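Probable E3 ubiquitin-protein ligase HERC1 (Homo sapiens, PDB 4QT6) is a probable E3 ubiquitin-protein ligase whose SPRY domain, a beta-sandwich, probably serves in protein recognition. Local coordinates at residues Q16-Y27 against M141-K152. Numbering follows the deposited sequence. Where two conformers were deposited one is given.
Sequences QILTHGSGGKGY and MFYSSNPGEKVK. With ARF (formamide), chain H; ARF (formamide), chain B; ARF (formamide), chain G.
His-20 packs against Phe-142 and bonds to Glu-149 where two loops join the sheets of the SPRY beta-sandwich. In one sheet strand 17-20 runs antiparallel to strand 150-154; in the other, strand 26-30 pairs with strand 137-142, and Gly-26 and Phe-142 exchange two backbone bonds.

The imidazole reaches between the loops because CG stands anti to the backbone N (chi1 -176°). His-20 CB sits over the Phe-142 ring, a CH-pi contact 3.7 Å from its centroid. In turn, Phe-142 CB lies over the centre of the imidazole, so the two nearly parallel rings are slid apart and barely overlap. Pro-147 CA lies over the rim of the opposite face. Farther out, His-20 ND1 donates to Glu-149 OE1 at 2.7 Å, on the syn side of the carboxylate. His-20 CE1 approaches Ser-144 O at 3.1 Å. At the tip, NE2 gives Gly-24 O a nearly straight bond (172°). Histidine suits this place, being flat and able to donate from both nitrogens; the carboxylate would probably favour that doubly protonated form. Replacing the imidazole by the methyl of an alanine is likely to leave Glu-149 OE1 without its ND1 donor and Gly-24 O without NE2, and to open a gap between Phe-142 CB and Pro-147. At Gly-24 (phi 96°) a CB would jam against the preceding carbonyl O.

Ser-144 OG positions Glu-149 by donating to OE2. Phe-142 offers a flat apolar surface to His-20 CB and to Leu-18 CD2, 3.8 Å from Phe-142 CE2. On the other face of strand 17-20 Thr-19 OG1 lies along the Lys-150 chain; Glu-13 hydrogen-bonds Thr-19 OG1 and salt-bridges Lys-150 NZ. One water links the loops, donating to Gly-21 O and Ser-145 O and accepting from Gly-24 N.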
loop_
_atom_site.group_PDB
_atom_site.type_symbol
_atom_site.label_atom_id
_atom_site.label_comp_id
_atom_site.label_asym_id
_atom_site.label_seq_id
_atom_site.Cartn_x
_atom_site.Cartn_y
_atom_site.Cartn_z
ATOM N N GLN A 16 1.184 -12.155 -8.315
ATOM C CA GLN A 16 0.562 -10.832 -8.514
ATOM C C GLN A 16 -0.307 -10.411 -7.342
ATOM O O GLN A 16 -0.688 -9.244 -7.246
ATOM C CB GLN A 16 -0.367 -10.880 -9.751
ATOM C CG GLN A 16 0.238 -11.386 -11.057
ATOM C CD GLN A 16 -0.795 -11.453 -12.198
ATOM O OE1 GLN A 16 -2.015 -11.456 -11.973
ATOM N NE2 GLN A 16 -0.310 -11.546 -13.423
ATOM N N ILE A 17 -0.695 -11.359 -6.500
ATOM C CA ILE A 17 -1.654 -11.077 -5.439
ATOM C C ILE A 17 -1.044 -11.331 -4.077
ATOM O O ILE A 17 -0.308 -12.303 -3.876
ATOM C CB ILE A 17 -2.953 -11.889 -5.645
ATOM C CG1 ILE A 17 -3.709 -11.296 -6.850
ATOM C CG2 ILE A 17 -3.869 -11.909 -4.421
ATOM C CD1 ILE A 17 -4.786 -12.208 -7.377
ATOM N N LEU A 18 -1.357 -10.442 -3.133
ATOM C CA LEU A 18 -0.985 -10.646 -1.752
ATOM C C LEU A 18 -2.256 -10.951 -0.981
ATOM O O LEU A 18 -3.233 -10.175 -1.022
ATOM C CB LEU A 18 -0.294 -9.407 -1.161
ATOM C CG LEU A 18 0.270 -9.601 0.247
ATOM C CD1 LEU A 18 1.541 -10.415 0.193
ATOM C CD2 LEU A 18 0.522 -8.244 0.914
ATOM N N THR A 19 -2.238 -12.084 -0.284
ATOM C CA THR A 19 -3.379 -12.539 0.487
ATOM C C THR A 19 -3.056 -12.532 1.966
ATOM O O THR A 19 -2.019 -13.050 2.375
ATOM C CB THR A 19 -3.785 -13.963 0.029
ATOM O OG1 THR A 19 -4.174 -13.910 -1.346
ATOM C CG2 THR A 19 -4.920 -14.527 0.900
ATOM N N HIS A 20 -3.954 -11.959 2.772
ATOM C CA HIS A 20 -3.738 -11.877 4.198
ATOM C C HIS A 20 -3.939 -13.283 4.758
ATOM O O HIS A 20 -4.974 -13.899 4.512
ATOM C CB HIS A 20 -4.720 -10.907 4.835
ATOM C CG HIS A 20 -4.492 -10.689 6.286
ATOM N ND1 HIS A 20 -5.449 -10.135 7.113
ATOM C CD2 HIS A 20 -3.416 -10.939 7.070
ATOM C CE1 HIS A 20 -4.961 -10.039 8.335
ATOM N NE2 HIS A 20 -3.744 -10.545 8.343
ATOM N N GLY A 21 -2.916 -13.799 5.423
ATOM C CA GLY A 21 -2.919 -15.180 5.901
ATOM C C GLY A 21 -3.073 -15.266 7.399
ATOM O O GLY A 21 -3.659 -14.384 8.035
ATOM N N SER A 22 -2.551 -16.357 7.955
ATOM C CA SER A 22 -2.606 -16.591 9.392
ATOM C C SER A 22 -1.523 -15.813 10.127
ATOM O O SER A 22 -0.506 -15.432 9.550
ATOM C CB SER A 22 -2.425 -18.088 9.683
ATOM O OG SER A 22 -1.081 -18.500 9.437
ATOM N N GLY A 23 -1.743 -15.604 11.425
ATOM C CA GLY A 23 -0.732 -15.019 12.284
ATOM C C GLY A 23 -1.042 -13.616 12.759
ATOM O O GLY A 23 -0.245 -13.037 13.503
ATOM N N GLY A 24 -2.196 -13.078 12.347
ATOM C CA GLY A 24 -2.651 -11.742 12.759
ATOM C C GLY A 24 -2.299 -10.685 11.723
ATOM O O GLY A 24 -2.293 -10.954 10.526
ATOM N N LYS A 25 -1.997 -9.483 12.189
ATOM C CA LYS A 25 -1.699 -8.371 11.279
ATOM C C LYS A 25 -0.454 -8.681 10.449
ATOM O O LYS A 25 0.446 -9.417 10.874
ATOM C CB LYS A 25 -1.511 -7.080 12.063
ATOM C CG LYS A 25 -2.737 -6.667 12.867
ATOM C CD LYS A 25 -2.510 -5.306 13.482
ATOM C CE LYS A 25 -3.555 -4.939 14.514
ATOM N NZ LYS A 25 -3.263 -3.564 15.000
ATOM N N GLY A 26 -0.377 -8.112 9.241
ATOM C CA GLY A 26 0.719 -8.491 8.356
ATOM C C GLY A 26 0.972 -7.495 7.244
ATOM O O GLY A 26 0.265 -6.496 7.137
ATOM N N TYR A 27 1.969 -7.802 6.412
ATOM C CA TYR A 27 2.325 -6.943 5.277
ATOM C C TYR A 27 2.991 -7.757 4.186
ATOM O O TYR A 27 3.455 -8.878 4.400
ATOM C CB TYR A 27 3.271 -5.810 5.707
ATOM C CG TYR A 27 4.608 -6.304 6.194
ATOM C CD1 TYR A 27 5.607 -6.653 5.303
ATOM C CD2 TYR A 27 4.849 -6.483 7.539
ATOM C CE1 TYR A 27 6.807 -7.169 5.740
ATOM C CE2 TYR A 27 6.053 -6.955 7.986
ATOM C CZ TYR A 27 7.023 -7.316 7.092
ATOM O OH TYR A 27 8.237 -7.797 7.530
HETATM N N MSE A 141 -0.487 -3.538 3.606
HETATM C CA MSE A 141 -0.491 -3.953 5.017
HETATM C C MSE A 141 -1.917 -4.257 5.404
HETATM O O MSE A 141 -2.829 -3.576 4.942
HETATM C CB MSE A 141 0.103 -2.788 5.818
HETATM C CG MSE A 141 0.367 -3.021 7.302
HETATM SE SE MSE A 141 -1.215 -2.686 8.441
HETATM C CE MSE A 141 -2.161 -1.297 7.425
ATOM N N PHE A 142 -2.113 -5.269 6.247
ATOM C CA PHE A 142 -3.422 -5.596 6.780
ATOM C C PHE A 142 -3.404 -5.484 8.300
ATOM O O PHE A 142 -2.548 -6.090 8.946
ATOM C CB PHE A 142 -3.793 -7.020 6.386
ATOM C CG PHE A 142 -3.740 -7.289 4.906
ATOM C CD1 PHE A 142 -4.700 -6.755 4.041
ATOM C CD2 PHE A 142 -2.746 -8.118 4.382
ATOM C CE1 PHE A 142 -4.642 -7.017 2.686
ATOM C CE2 PHE A 142 -2.688 -8.385 3.011
ATOM C CZ PHE A 142 -3.632 -7.824 2.177
ATOM N N TYR A 143 -4.333 -4.706 8.851
ATOM C CA TYR A 143 -4.419 -4.536 10.313
ATOM C C TYR A 143 -5.538 -5.335 10.929
ATOM O O TYR A 143 -5.729 -5.292 12.159
ATOM C CB TYR A 143 -4.507 -3.062 10.727
ATOM C CG TYR A 143 -5.648 -2.293 10.121
ATOM C CD1 TYR A 143 -6.918 -2.347 10.672
ATOM C CD2 TYR A 143 -5.466 -1.515 8.988
ATOM C CE1 TYR A 143 -7.964 -1.664 10.111
ATOM C CE2 TYR A 143 -6.514 -0.808 8.422
ATOM C CZ TYR A 143 -7.758 -0.861 9.003
ATOM O OH TYR A 143 -8.784 -0.148 8.452
ATOM N N SER A 144 -6.279 -6.055 10.098
ATOM C CA SER A 144 -7.242 -7.015 10.586
ATOM C C SER A 144 -6.556 -8.203 11.247
ATOM O O SER A 144 -5.385 -8.512 10.985
ATOM C CB SER A 144 -8.123 -7.474 9.428
ATOM O OG SER A 144 -7.316 -7.882 8.341
ATOM N N SER A 145 -7.297 -8.878 12.124
ATOM C CA SER A 145 -6.779 -10.048 12.826
ATOM C C SER A 145 -6.953 -11.314 11.996
ATOM O O SER A 145 -6.102 -12.196 12.005
ATOM C CB SER A 145 -7.509 -10.215 14.159
ATOM O OG SER A 145 -8.909 -10.250 13.962
ATOM N N ASN A 146 -8.084 -11.394 11.299
ATOM C CA ASN A 146 -8.444 -12.576 10.557
ATOM C C ASN A 146 -7.888 -12.540 9.142
ATOM O O ASN A 146 -7.758 -11.468 8.545
ATOM C CB ASN A 146 -9.959 -12.699 10.463
ATOM C CG ASN A 146 -10.607 -13.000 11.800
ATOM O OD1 ASN A 146 -9.945 -13.413 12.748
ATOM N ND2 ASN A 146 -11.913 -12.797 11.874
ATOM N N PRO A 147 -7.581 -13.719 8.596
ATOM C CA PRO A 147 -7.145 -13.811 7.207
ATOM C C PRO A 147 -8.214 -13.441 6.180
ATOM O O PRO A 147 -9.408 -13.358 6.502
ATOM C CB PRO A 147 -6.785 -15.282 7.042
ATOM C CG PRO A 147 -7.500 -15.995 8.137
ATOM C CD PRO A 147 -7.622 -15.034 9.260
ATOM N N GLY A 148 -7.779 -13.238 4.940
ATOM C CA GLY A 148 -8.690 -13.286 3.798
ATOM C C GLY A 148 -8.665 -12.201 2.756
ATOM O O GLY A 148 -9.104 -12.421 1.613
ATOM N N GLU A 149 -8.223 -11.011 3.138
ATOM C CA GLU A 149 -8.207 -9.906 2.189
ATOM C C GLU A 149 -7.211 -10.234 1.096
ATOM O O GLU A 149 -6.252 -10.951 1.348
ATOM C CB GLU A 149 -7.781 -8.596 2.837
ATOM C CG GLU A 149 -8.676 -8.049 3.943
ATOM C CD GLU A 149 -8.309 -8.563 5.314
ATOM O OE1 GLU A 149 -7.480 -9.478 5.432
ATOM O OE2 GLU A 149 -8.865 -8.045 6.295
ATOM N N LYS A 150 -7.434 -9.694 -0.100
ATOM C CA LYS A 150 -6.533 -9.911 -1.238
ATOM C C LYS A 150 -6.348 -8.641 -2.052
ATOM O O LYS A 150 -7.322 -7.958 -2.375
ATOM C CB LYS A 150 -7.054 -11.017 -2.173
ATOM C CG LYS A 150 -7.171 -12.386 -1.545
ATOM C CD LYS A 150 -7.522 -13.400 -2.620
ATOM C CE LYS A 150 -7.816 -14.759 -1.989
ATOM N NZ LYS A 150 -7.633 -15.903 -2.918
ATOM N N VAL A 151 -5.098 -8.318 -2.369
ATOM C CA VAL A 151 -4.769 -7.132 -3.184
ATOM C C VAL A 151 -3.853 -7.545 -4.322
ATOM O O VAL A 151 -2.854 -8.243 -4.104
ATOM C CB VAL A 151 -4.074 -6.043 -2.323
ATOM C CG1 VAL A 151 -3.711 -4.802 -3.143
ATOM C CG2 VAL A 151 -4.961 -5.648 -1.147
ATOM N N LYS A 152 -4.164 -7.073 -5.524
ATOM C CA LYS A 152 -3.354 -7.309 -6.696
ATOM C C LYS A 152 -2.493 -6.088 -7.011
ATOM O O LYS A 152 -2.989 -4.957 -6.982
ATOM C CB LYS A 152 -4.267 -7.609 -7.887
ATOM C CG LYS A 152 -3.542 -7.885 -9.189
ATOM C CD LYS A 152 -4.492 -8.361 -10.271
ATOM C CE LYS A 152 -3.744 -8.571 -11.573
ATOM N NZ LYS A 152 -4.532 -9.307 -12.599
HETATM N N ARF H . 1.134 -16.808 7.683
HETATM C C ARF H . 0.690 -16.887 6.426
HETATM O O ARF H . -0.341 -17.504 6.194
HETATM N N ARF B . -12.599 -1.281 9.535
HETATM C C ARF B . -12.028 -0.278 10.198
HETATM O O ARF B . -10.876 0.053 9.962
HETATM N N ARF G . -11.462 -5.779 9.017
HETATM C C ARF G . -11.133 -4.761 9.824
HETATM O O ARF G . -10.421 -4.955 10.800
HETATM O O HOH W 1 -4.552 -13.714 10.611
#